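Local coordinates for protein NADH oxidoreductase (PDB 3PI7) that probably acts as an NADPH-binding oxidoreductase of the quinone reductase kind, with a GroES-like domain joined to a Rossmann domain, at residues I7-G18 with E34-P45; V321-A330 with E337-R348. All blocks are in the same frame, centred on the assembly; numbering follows the deposited sequence.

Contact 1 of 2, residues I7-G18 with E34-P45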
loop_
_atom_site.group_PDB
_atom_site.type_symbol
_atom_site.label_atom_id
_atom_site.label_comp_id
_atom_site.label_asym_id
_atom_site.label_seq_id
_atom_site.Cartn_x
_atom_site.Cartn_y
_atom_site.Cartn_z
ATOM N N ILE A 7 -23.424 -37.150 -24.802
ATOM C CA ILE A 7 -22.718 -35.875 -24.905
ATOM C C ILE A 7 -21.694 -36.068 -26.025
ATOM O O ILE A 7 -21.138 -37.168 -26.106
ATOM C CB ILE A 7 -22.082 -35.521 -23.511
ATOM C CG1 ILE A 7 -23.173 -35.144 -22.477
ATOM C CG2 ILE A 7 -21.026 -34.404 -23.590
ATOM C CD1 ILE A 7 -23.054 -35.829 -21.172
ATOM N N PRO A 8 -21.401 -35.071 -26.896
ATOM C CA PRO A 8 -20.355 -35.301 -27.917
ATOM C C PRO A 8 -19.032 -35.713 -27.289
ATOM O O PRO A 8 -18.741 -35.332 -26.138
ATOM C CB PRO A 8 -20.175 -33.934 -28.570
ATOM C CG PRO A 8 -21.386 -33.187 -28.260
ATOM C CD PRO A 8 -21.954 -33.705 -26.992
ATOM N N SER A 9 -18.211 -36.423 -28.045
ATOM C CA SER A 9 -16.911 -36.758 -27.497
ATOM C C SER A 9 -15.855 -35.781 -28.033
ATOM O O SER A 9 -14.757 -35.760 -27.515
ATOM C CB SER A 9 -16.546 -38.208 -27.783
ATOM O OG SER A 9 -16.543 -38.485 -29.162
ATOM N N GLU A 10 -16.195 -34.972 -29.052
ATOM C CA GLU A 10 -15.271 -33.999 -29.633
ATOM C C GLU A 10 -15.928 -32.636 -29.658
ATOM O O GLU A 10 -17.147 -32.536 -29.790
ATOM C CB GLU A 10 -14.887 -34.468 -31.046
ATOM C CG GLU A 10 -13.791 -33.685 -31.734
ATOM C CD GLU A 10 -13.227 -34.398 -32.943
ATOM O OE1 GLU A 10 -12.864 -35.589 -32.818
ATOM O OE2 GLU A 10 -13.161 -33.769 -34.022
HETATM N N MSE A 11 -15.129 -31.586 -29.575
HETATM C CA MSE A 11 -15.683 -30.217 -29.624
HETATM C C MSE A 11 -14.710 -29.228 -30.241
HETATM O O MSE A 11 -13.504 -29.481 -30.289
HETATM C CB MSE A 11 -16.009 -29.750 -28.191
HETATM C CG MSE A 11 -14.740 -29.680 -27.282
HETATM SE SE MSE A 11 -15.142 -28.920 -25.606
HETATM C CE MSE A 11 -13.387 -28.727 -24.969
ATOM N N LYS A 12 -15.230 -28.098 -30.717
ATOM C CA LYS A 12 -14.367 -27.029 -31.176
ATOM C C LYS A 12 -14.096 -26.122 -29.979
ATOM O O LYS A 12 -14.931 -26.018 -29.077
ATOM C CB LYS A 12 -14.916 -26.253 -32.386
ATOM C CG LYS A 12 -16.284 -25.615 -32.269
ATOM C CD LYS A 12 -16.629 -24.913 -33.588
ATOM C CE LYS A 12 -17.767 -23.920 -33.499
ATOM N NZ LYS A 12 -19.077 -24.569 -33.247
ATOM N N ALA A 13 -12.909 -25.501 -29.951
ATOM C CA ALA A 13 -12.491 -24.653 -28.849
ATOM C C ALA A 13 -11.372 -23.743 -29.284
ATOM O O ALA A 13 -10.774 -24.001 -30.335
ATOM C CB ALA A 13 -12.033 -25.521 -27.674
ATOM N N LEU A 14 -11.102 -22.672 -28.503
ATOM C CA LEU A 14 -9.978 -21.733 -28.731
ATOM C C LEU A 14 -8.927 -22.112 -27.725
ATOM O O LEU A 14 -9.095 -21.853 -26.522
ATOM C CB LEU A 14 -10.423 -20.264 -28.584
ATOM C CG LEU A 14 -11.614 -19.842 -29.435
ATOM C CD1 LEU A 14 -11.925 -18.386 -29.210
ATOM C CD2 LEU A 14 -11.364 -20.127 -30.947
ATOM N N LEU A 15 -7.906 -22.837 -28.197
ATOM C CA LEU A 15 -6.891 -23.440 -27.354
ATOM C C LEU A 15 -5.696 -22.571 -27.106
ATOM O O LEU A 15 -5.145 -21.988 -28.034
ATOM C CB LEU A 15 -6.410 -24.734 -27.985
ATOM C CG LEU A 15 -7.496 -25.656 -28.492
ATOM C CD1 LEU A 15 -6.880 -26.801 -29.268
ATOM C CD2 LEU A 15 -8.366 -26.158 -27.352
ATOM N N LEU A 16 -5.234 -22.570 -25.858
ATOM C CA LEU A 16 -4.036 -21.819 -25.480
ATOM C C LEU A 16 -2.810 -22.339 -26.204
ATOM O O LEU A 16 -2.556 -23.548 -26.222
ATOM C CB LEU A 16 -3.812 -21.910 -23.979
ATOM C CG LEU A 16 -4.826 -21.185 -23.146
ATOM C CD1 LEU A 16 -4.843 -21.746 -21.760
ATOM C CD2 LEU A 16 -4.587 -19.663 -23.170
ATOM N N VAL A 17 -2.046 -21.414 -26.797
ATOM C CA VAL A 17 -0.811 -21.746 -27.503
ATOM C C VAL A 17 0.328 -21.668 -26.486
ATOM O O VAL A 17 1.288 -22.444 -26.554
ATOM C CB VAL A 17 -0.641 -20.764 -28.693
ATOM C CG1 VAL A 17 0.759 -20.795 -29.292
ATOM C CG2 VAL A 17 -1.679 -21.043 -29.761
ATOM N N GLY A 18 0.203 -20.722 -25.564
ATOM C CA GLY A 18 1.196 -20.496 -24.521
ATOM C C GLY A 18 1.004 -21.390 -23.319
ATOM O O GLY A 18 -0.094 -21.890 -23.070
ATOM N N GLU A 34 -3.868 -15.055 -32.842
ATOM C CA GLU A 34 -3.028 -16.152 -33.333
ATOM C C GLU A 34 -1.774 -16.411 -32.521
ATOM O O GLU A 34 -1.390 -17.580 -32.459
ATOM C CB GLU A 34 -2.654 -15.956 -34.801
ATOM C CG GLU A 34 -3.856 -15.972 -35.732
ATOM C CD GLU A 34 -4.572 -14.649 -35.935
ATOM O OE1 GLU A 34 -4.264 -13.661 -35.225
ATOM O OE2 GLU A 34 -5.501 -14.626 -36.771
ATOM N N PRO A 35 -1.117 -15.436 -31.858
ATOM C CA PRO A 35 0.053 -15.804 -31.029
ATOM C C PRO A 35 -0.351 -16.592 -29.773
ATOM O O PRO A 35 0.460 -17.333 -29.205
ATOM C CB PRO A 35 0.606 -14.441 -30.574
ATOM C CG PRO A 35 -0.042 -13.408 -31.437
ATOM C CD PRO A 35 -1.358 -13.973 -31.828
ATOM N N TYR A 36 -1.616 -16.463 -29.368
ATOM C CA TYR A 36 -2.099 -16.931 -28.062
ATOM C C TYR A 36 -3.100 -18.030 -28.109
ATOM O O TYR A 36 -3.238 -18.763 -27.125
ATOM C CB TYR A 36 -2.750 -15.752 -27.316
ATOM C CG TYR A 36 -1.890 -14.518 -27.322
ATOM C CD1 TYR A 36 -0.634 -14.524 -26.728
ATOM C CD2 TYR A 36 -2.291 -13.365 -28.001
ATOM C CE1 TYR A 36 0.199 -13.404 -26.790
ATOM C CE2 TYR A 36 -1.454 -12.251 -28.090
ATOM C CZ TYR A 36 -0.215 -12.275 -27.477
ATOM O OH TYR A 36 0.597 -11.168 -27.525
ATOM N N LEU A 37 -3.869 -18.116 -29.208
ATOM C CA LEU A 37 -4.934 -19.097 -29.283
ATOM C C LEU A 37 -5.001 -19.685 -30.659
ATOM O O LEU A 37 -4.690 -19.000 -31.641
ATOM C CB LEU A 37 -6.281 -18.418 -28.957
ATOM C CG LEU A 37 -6.488 -17.899 -27.530
ATOM C CD1 LEU A 37 -7.758 -17.103 -27.439
ATOM C CD2 LEU A 37 -6.548 -19.045 -26.538
ATOM N N GLU A 38 -5.407 -20.941 -30.727
ATOM C CA GLU A 38 -5.616 -21.614 -31.993
ATOM C C GLU A 38 -6.946 -22.319 -31.927
ATOM O O GLU A 38 -7.307 -22.890 -30.886
ATOM C CB GLU A 38 -4.495 -22.592 -32.329
ATOM C CG GLU A 38 -4.259 -23.701 -31.320
ATOM C CD GLU A 38 -3.285 -24.769 -31.779
ATOM O OE1 GLU A 38 -3.225 -25.035 -32.998
ATOM O OE2 GLU A 38 -2.584 -25.347 -30.919
ATOM N N GLN A 39 -7.691 -22.241 -33.022
ATOM C CA GLN A 39 -8.963 -22.935 -33.093
ATOM C C GLN A 39 -8.637 -24.394 -33.322
ATOM O O GLN A 39 -7.817 -24.721 -34.180
ATOM C CB GLN A 39 -9.846 -22.344 -34.204
ATOM C CG GLN A 39 -11.242 -22.991 -34.218
ATOM C CD GLN A 39 -12.050 -22.585 -35.410
ATOM O OE1 GLN A 39 -12.107 -21.404 -35.787
ATOM N NE2 GLN A 39 -12.720 -23.559 -36.008
ATOM N N GLY A 40 -9.237 -25.267 -32.541
ATOM C CA GLY A 40 -8.983 -26.689 -32.723
ATOM C C GLY A 40 -10.173 -27.529 -32.349
ATOM O O GLY A 40 -11.161 -27.021 -31.828
ATOM N N ARG A 41 -10.095 -28.807 -32.667
ATOM C CA ARG A 41 -11.110 -29.789 -32.304
ATOM C C ARG A 41 -10.422 -30.691 -31.309
ATOM O O ARG A 41 -9.355 -31.214 -31.615
ATOM C CB ARG A 41 -11.623 -30.568 -33.538
ATOM C CG ARG A 41 -12.506 -29.746 -34.472
ATOM C CD ARG A 41 -13.373 -30.613 -35.383
ATOM N NE ARG A 41 -14.436 -31.315 -34.636
ATOM C CZ ARG A 41 -15.596 -30.767 -34.282
ATOM N NH1 ARG A 41 -15.864 -29.502 -34.588
ATOM N NH2 ARG A 41 -16.482 -31.467 -33.591
ATOM N N ILE A 42 -10.971 -30.815 -30.104
ATOM C CA ILE A 42 -10.358 -31.610 -29.050
ATOM C C ILE A 42 -11.417 -32.442 -28.351
ATOM O O ILE A 42 -12.598 -32.172 -28.487
ATOM C CB ILE A 42 -9.598 -30.703 -28.020
ATOM C CG1 ILE A 42 -10.522 -29.690 -27.324
ATOM C CG2 ILE A 42 -8.381 -29.996 -28.657
ATOM C CD1 ILE A 42 -9.938 -29.226 -25.942
ATOM N N ALA A 43 -10.983 -33.421 -27.568
ATOM C CA ALA A 43 -11.893 -34.241 -26.796
ATOM C C ALA A 43 -12.622 -33.412 -25.753
ATOM O O ALA A 43 -12.063 -32.480 -25.160
ATOM C CB ALA A 43 -11.119 -35.367 -26.114
ATOM N N VAL A 44 -13.907 -33.729 -25.564
ATOM C CA VAL A 44 -14.705 -33.087 -24.545
ATOM C C VAL A 44 -14.194 -33.608 -23.187
ATOM O O VAL A 44 -14.061 -34.815 -23.001
ATOM C CB VAL A 44 -16.224 -33.332 -24.758
ATOM C CG1 VAL A 44 -17.047 -32.843 -23.563
ATOM C CG2 VAL A 44 -16.699 -32.663 -26.051
ATOM N N PRO A 45 -13.862 -32.709 -22.237
ATOM C CA PRO A 45 -13.382 -33.179 -20.937
ATOM C C PRO A 45 -14.477 -33.816 -20.090
ATOM O O PRO A 45 -15.668 -33.625 -20.340
ATOM C CB PRO A 45 -12.858 -31.899 -20.283
ATOM C CG PRO A 45 -13.802 -30.815 -20.842
ATOM C CD PRO A 45 -13.949 -31.231 -22.287
HETATM O O HOH W 1 -2.373 -25.402 -28.344
HETATM O O HOH W 2 -1.593 -18.540 -24.933
#
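Glu10 and Arg41 form a salt bridge near one end of two paired strands. Arg41 NE donates to Glu10 OE2 at 2.8 Å, in the guanidinium plane, and the oxygen uses its anti lone pair. The two flat groups are turned 47° apart. The Arg41 chain bends at chi3 (70°), which brings NE round to the carboxylate; one face of the guanidinium then lies, off centre, near the Met11 backbone. Lys12 projects from the same face as Arg41, but its NZ is held by the C-terminal carboxylate of Pro349 and by Glu122.

Strands 10-16 and 37-43 make a two-stranded antiparallel ribbon near the N-terminus of this medium-chain reductase fold. Met11 with Ile42, Ala13 with Gly40 and Leu15 with Glu38 are the hydrogen-bonded pairs, and each exchanges two N-H...O bonds. One further hydrogen bond extends the ladder at each end: Val44 N to Ser9 O and Val17 N to Tyr36 O. Tyr36 O also accepts from a water, 2.7 Å away, that takes the N-H of Gly18. A second water donates to Leu16 O and to Glu38 OE2, the latter at 2.6 Å.

On the face of Met11, Leu15 and Ile42, the selenomethionine Met11 sets its CE 3.6 Å from Ile42 CD1 and 3.7 Å from Pro45 CD. Leu15 and Ile42 run past each other in opposite directions, with Leu15 CD1 3.6 Å from Ile42 CG2.

Contact 2 of 2, residues V321-A330 with E337-R348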
loop_
_atom_site.group_PDB
_atom_site.type_symbol
_atom_site.label_atom_id
_atom_site.label_comp_id
_atom_site.label_asym_id
_atom_site.label_seq_id
_atom_site.Cartn_x
_atom_site.Cartn_y
_atom_site.Cartn_z
ATOM N N VAL A 321 -23.012 -4.804 -24.777
ATOM C CA VAL A 321 -22.919 -5.890 -25.766
ATOM C C VAL A 321 -22.712 -5.294 -27.190
ATOM O O VAL A 321 -23.678 -5.053 -27.924
ATOM C CB VAL A 321 -24.110 -6.913 -25.667
ATOM C CG1 VAL A 321 -25.457 -6.234 -25.428
ATOM C CG2 VAL A 321 -24.163 -7.879 -26.852
ATOM N N THR A 322 -21.439 -5.027 -27.562
ATOM C CA THR A 322 -21.173 -4.492 -28.895
ATOM C C THR A 322 -21.223 -5.591 -29.957
ATOM O O THR A 322 -21.747 -5.337 -31.043
ATOM C CB THR A 322 -19.848 -3.725 -29.007
ATOM O OG1 THR A 322 -18.825 -4.343 -28.230
ATOM C CG2 THR A 322 -19.999 -2.250 -28.673
ATOM N N ALA A 323 -20.698 -6.808 -29.653
ATOM C CA ALA A 323 -20.650 -7.867 -30.645
ATOM C C ALA A 323 -20.745 -9.277 -30.073
ATOM O O ALA A 323 -20.170 -9.578 -29.031
ATOM C CB ALA A 323 -19.350 -7.752 -31.421
ATOM N N VAL A 324 -21.419 -10.151 -30.822
ATOM C CA VAL A 324 -21.473 -11.591 -30.581
ATOM C C VAL A 324 -20.659 -12.207 -31.720
ATOM O O VAL A 324 -21.023 -12.085 -32.897
ATOM C CB VAL A 324 -22.883 -12.200 -30.452
ATOM C CG1 VAL A 324 -22.777 -13.699 -30.257
ATOM C CG2 VAL A 324 -23.640 -11.584 -29.285
ATOM N N VAL A 325 -19.518 -12.784 -31.376
ATOM C CA VAL A 325 -18.637 -13.348 -32.387
ATOM C C VAL A 325 -18.785 -14.847 -32.400
ATOM O O VAL A 325 -18.529 -15.452 -31.365
ATOM C CB VAL A 325 -17.142 -12.956 -32.153
ATOM C CG1 VAL A 325 -16.290 -13.364 -33.345
ATOM C CG2 VAL A 325 -17.000 -11.455 -31.894
ATOM N N PRO A 326 -19.062 -15.475 -33.568
ATOM C CA PRO A 326 -19.076 -16.938 -33.622
ATOM C C PRO A 326 -17.714 -17.471 -33.248
ATOM O O PRO A 326 -16.686 -16.827 -33.572
ATOM C CB PRO A 326 -19.353 -17.224 -35.104
ATOM C CG PRO A 326 -20.040 -16.009 -35.610
ATOM C CD PRO A 326 -19.368 -14.893 -34.896
ATOM N N LEU A 327 -17.679 -18.626 -32.597
ATOM C CA LEU A 327 -16.383 -19.191 -32.200
ATOM C C LEU A 327 -15.478 -19.379 -33.427
ATOM O O LEU A 327 -14.277 -19.157 -33.320
ATOM C CB LEU A 327 -16.553 -20.511 -31.453
ATOM C CG LEU A 327 -15.290 -21.058 -30.765
ATOM C CD1 LEU A 327 -15.629 -21.658 -29.426
ATOM C CD2 LEU A 327 -14.587 -22.080 -31.642
ATOM N N ALA A 328 -16.052 -19.741 -34.594
ATOM C CA ALA A 328 -15.322 -19.949 -35.843
ATOM C C ALA A 328 -14.686 -18.670 -36.369
ATOM O O ALA A 328 -13.825 -18.749 -37.240
ATOM C CB ALA A 328 -16.232 -20.538 -36.916
ATOM N N GLU A 329 -15.168 -17.517 -35.913
ATOM C CA GLU A 329 -14.678 -16.199 -36.303
ATOM C C GLU A 329 -13.826 -15.546 -35.222
ATOM O O GLU A 329 -13.278 -14.483 -35.480
ATOM C CB GLU A 329 -15.862 -15.237 -36.611
ATOM C CG GLU A 329 -16.746 -15.642 -37.783
ATOM C CD GLU A 329 -16.083 -15.603 -39.146
ATOM O OE1 GLU A 329 -14.900 -15.191 -39.257
ATOM O OE2 GLU A 329 -16.756 -16.016 -40.108
ATOM N N ALA A 330 -13.770 -16.118 -34.001
ATOM C CA ALA A 330 -13.135 -15.472 -32.868
ATOM C C ALA A 330 -11.634 -15.190 -33.054
ATOM O O ALA A 330 -11.192 -14.082 -32.742
ATOM C CB ALA A 330 -13.363 -16.292 -31.610
ATOM N N GLU A 337 -12.923 -6.361 -32.826
ATOM C CA GLU A 337 -14.088 -5.978 -32.037
ATOM C C GLU A 337 -13.698 -5.386 -30.690
ATOM O O GLU A 337 -14.417 -4.532 -30.180
ATOM C CB GLU A 337 -15.049 -7.165 -31.831
ATOM C CG GLU A 337 -15.742 -7.626 -33.102
ATOM C CD GLU A 337 -16.580 -6.584 -33.823
ATOM O OE1 GLU A 337 -17.184 -5.719 -33.149
ATOM O OE2 GLU A 337 -16.590 -6.608 -35.073
ATOM N N LEU A 338 -12.590 -5.845 -30.094
ATOM C CA LEU A 338 -12.165 -5.345 -28.792
ATOM C C LEU A 338 -11.673 -3.890 -28.864
ATOM O O LEU A 338 -11.729 -3.202 -27.849
ATOM C CB LEU A 338 -11.083 -6.246 -28.169
ATOM C CG LEU A 338 -11.547 -7.569 -27.537
ATOM C CD1 LEU A 338 -10.374 -8.320 -26.952
ATOM C CD2 LEU A 338 -12.572 -7.339 -26.410
ATOM N N THR A 339 -11.232 -3.417 -30.049
ATOM C CA THR A 339 -10.745 -2.041 -30.238
ATOM C C THR A 339 -11.889 -1.044 -30.205
ATOM O O THR A 339 -11.663 0.124 -29.881
ATOM C CB THR A 339 -9.937 -1.878 -31.534
ATOM O OG1 THR A 339 -10.735 -2.231 -32.665
ATOM C CG2 THR A 339 -8.643 -2.656 -31.515
ATOM N N LYS A 340 -13.108 -1.494 -30.558
ATOM C CA LYS A 340 -14.311 -0.661 -30.529
ATOM C C LYS A 340 -14.523 -0.128 -29.105
ATOM O O LYS A 340 -14.607 -0.927 -28.162
ATOM C CB LYS A 340 -15.547 -1.450 -31.001
ATOM C CG LYS A 340 -15.873 -1.300 -32.480
ATOM C CD LYS A 340 -15.248 -2.394 -33.335
ATOM C CE LYS A 340 -15.851 -2.471 -34.718
ATOM N NZ LYS A 340 -17.133 -3.228 -34.733
ATOM N N PRO A 341 -14.528 1.209 -28.900
ATOM C CA PRO A 341 -14.762 1.714 -27.540
ATOM C C PRO A 341 -16.196 1.417 -27.115
ATOM O O PRO A 341 -17.096 1.385 -27.966
ATOM C CB PRO A 341 -14.476 3.216 -27.650
ATOM C CG PRO A 341 -14.699 3.548 -29.080
ATOM C CD PRO A 341 -14.435 2.306 -29.888
ATOM N N ASN A 342 -16.394 1.153 -25.803
ATOM C CA ASN A 342 -17.682 0.848 -25.159
ATOM C C ASN A 342 -18.189 -0.543 -25.596
ATOM O O ASN A 342 -17.733 -1.088 -26.607
ATOM C CB ASN A 342 -18.738 1.954 -25.428
ATOM C CG ASN A 342 -18.169 3.371 -25.427
ATOM O OD1 ASN A 342 -17.432 3.784 -24.517
ATOM N ND2 ASN A 342 -18.445 4.131 -26.482
ATOM N N GLY A 343 -19.066 -1.129 -24.785
ATOM C CA GLY A 343 -19.635 -2.453 -25.027
ATOM C C GLY A 343 -18.686 -3.630 -24.842
ATOM O O GLY A 343 -17.470 -3.520 -25.045
ATOM N N LYS A 344 -19.266 -4.775 -24.483
ATOM C CA LYS A 344 -18.588 -6.044 -24.253
ATOM C C LYS A 344 -18.703 -6.966 -25.494
ATOM O O LYS A 344 -19.716 -6.947 -26.200
ATOM C CB LYS A 344 -19.213 -6.725 -23.025
ATOM C CG LYS A 344 -18.327 -7.757 -22.352
ATOM C CD LYS A 344 -18.944 -8.244 -21.044
ATOM C CE LYS A 344 -18.025 -9.252 -20.427
ATOM N NZ LYS A 344 -18.308 -9.508 -18.989
ATOM N N VAL A 345 -17.661 -7.764 -25.742
ATOM C CA VAL A 345 -17.627 -8.710 -26.853
ATOM C C VAL A 345 -17.889 -10.110 -26.272
ATOM O O VAL A 345 -17.377 -10.440 -25.203
ATOM C CB VAL A 345 -16.296 -8.618 -27.658
ATOM C CG1 VAL A 345 -16.263 -9.621 -28.806
ATOM C CG2 VAL A 345 -16.076 -7.203 -28.202
ATOM N N PHE A 346 -18.724 -10.905 -26.950
ATOM C CA PHE A 346 -19.038 -12.275 -26.531
ATOM C C PHE A 346 -18.656 -13.239 -27.628
ATOM O O PHE A 346 -18.614 -12.849 -28.799
ATOM C CB PHE A 346 -20.526 -12.422 -26.213
ATOM C CG PHE A 346 -20.975 -11.579 -25.052
ATOM C CD1 PHE A 346 -21.333 -10.241 -25.237
ATOM C CD2 PHE A 346 -20.989 -12.096 -23.763
ATOM C CE1 PHE A 346 -21.713 -9.444 -24.146
ATOM C CE2 PHE A 346 -21.396 -11.309 -22.680
ATOM C CZ PHE A 346 -21.738 -9.988 -22.875
ATOM N N ILE A 347 -18.359 -14.487 -27.244
ATOM C CA ILE A 347 -18.063 -15.570 -28.174
ATOM C C ILE A 347 -19.256 -16.539 -28.122
ATOM O O ILE A 347 -19.688 -16.901 -27.024
ATOM C CB ILE A 347 -16.703 -16.242 -27.829
ATOM C CG1 ILE A 347 -15.550 -15.240 -28.053
ATOM C CG2 ILE A 347 -16.457 -17.515 -28.666
ATOM C CD1 ILE A 347 -14.123 -15.698 -27.505
ATOM N N ARG A 348 -19.786 -16.938 -29.300
ATOM C CA ARG A 348 -20.880 -17.891 -29.374
ATOM C C ARG A 348 -20.387 -19.188 -30.003
ATOM O O ARG A 348 -20.149 -19.249 -31.218
ATOM C CB ARG A 348 -22.083 -17.328 -30.140
ATOM C CG ARG A 348 -23.301 -18.241 -30.071
ATOM C CD ARG A 348 -24.388 -17.782 -31.018
ATOM N NE ARG A 348 -25.424 -18.804 -31.130
ATOM C CZ ARG A 348 -26.451 -18.749 -31.969
ATOM N NH1 ARG A 348 -26.597 -17.713 -32.783
ATOM N NH2 ARG A 348 -27.346 -19.722 -31.994
#
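A beta-alpha-beta unit closes the chain: strand 323-326, helix 327-338 and strand 345-348, with the two strands side by side and parallel. Phe346 N bonds to Ala323 O at 2.9 Å. Val325 then uses both its backbone groups, its N donating to Phe346 O at 2.7 Å in a nearly straight bond (173°) and its O accepting from Arg348 N. Leu327 N donates to Arg348 O from above the carbonyl plane. At the other end Thr322 N donates to Lys344 O, and Thr322 OG1 adds a weak bond to the same oxygen.

Val325 CG2 meets Val345 CG1 at 3.7 Å. Val321, shortly before the strand, crosses Phe346 at about a right angle, its CB 3.8 Å from CE1 of the ring. On the sheet face that carries Phe346, Val324 CG1 lies 3.7 Å from Arg348 CB.

The bend of Glu337 at chi2 (-59°) brings its OE1 to 3.4 Å from Ala323 CB, and Lys340 NZ bonds to that oxygen at 3.0 Å in a salt bridge. With an alanine here, the Lys340 ammonium would probably lose this mate and the Ala323 methyl part of its cover.

Ile347 pairs through its backbone with Ala59, so strand 345-348 lies between strands 323-326 and 58-60. Helix 327-338 and strand 345-348 both face strand 10-16.

Contacts 1 and 2 follow one another along the chain, with centres about 19 Å apart, and they meet through Leu14. Its CD1 lies 3.5 Å from Ala330 CB and 3.9 Å from Ile347 CD1. The antiparallel ribbon of contact 1 thus packs on the beta-alpha-beta unit of contact 2, touching both its helix and its last strand. The link also runs through the C-terminus, since Pro349, just after contact 2, pairs with Lys12 of contact 1. The potassium site, which includes Asp19 and Tyr21, follows directly after segment 7-18.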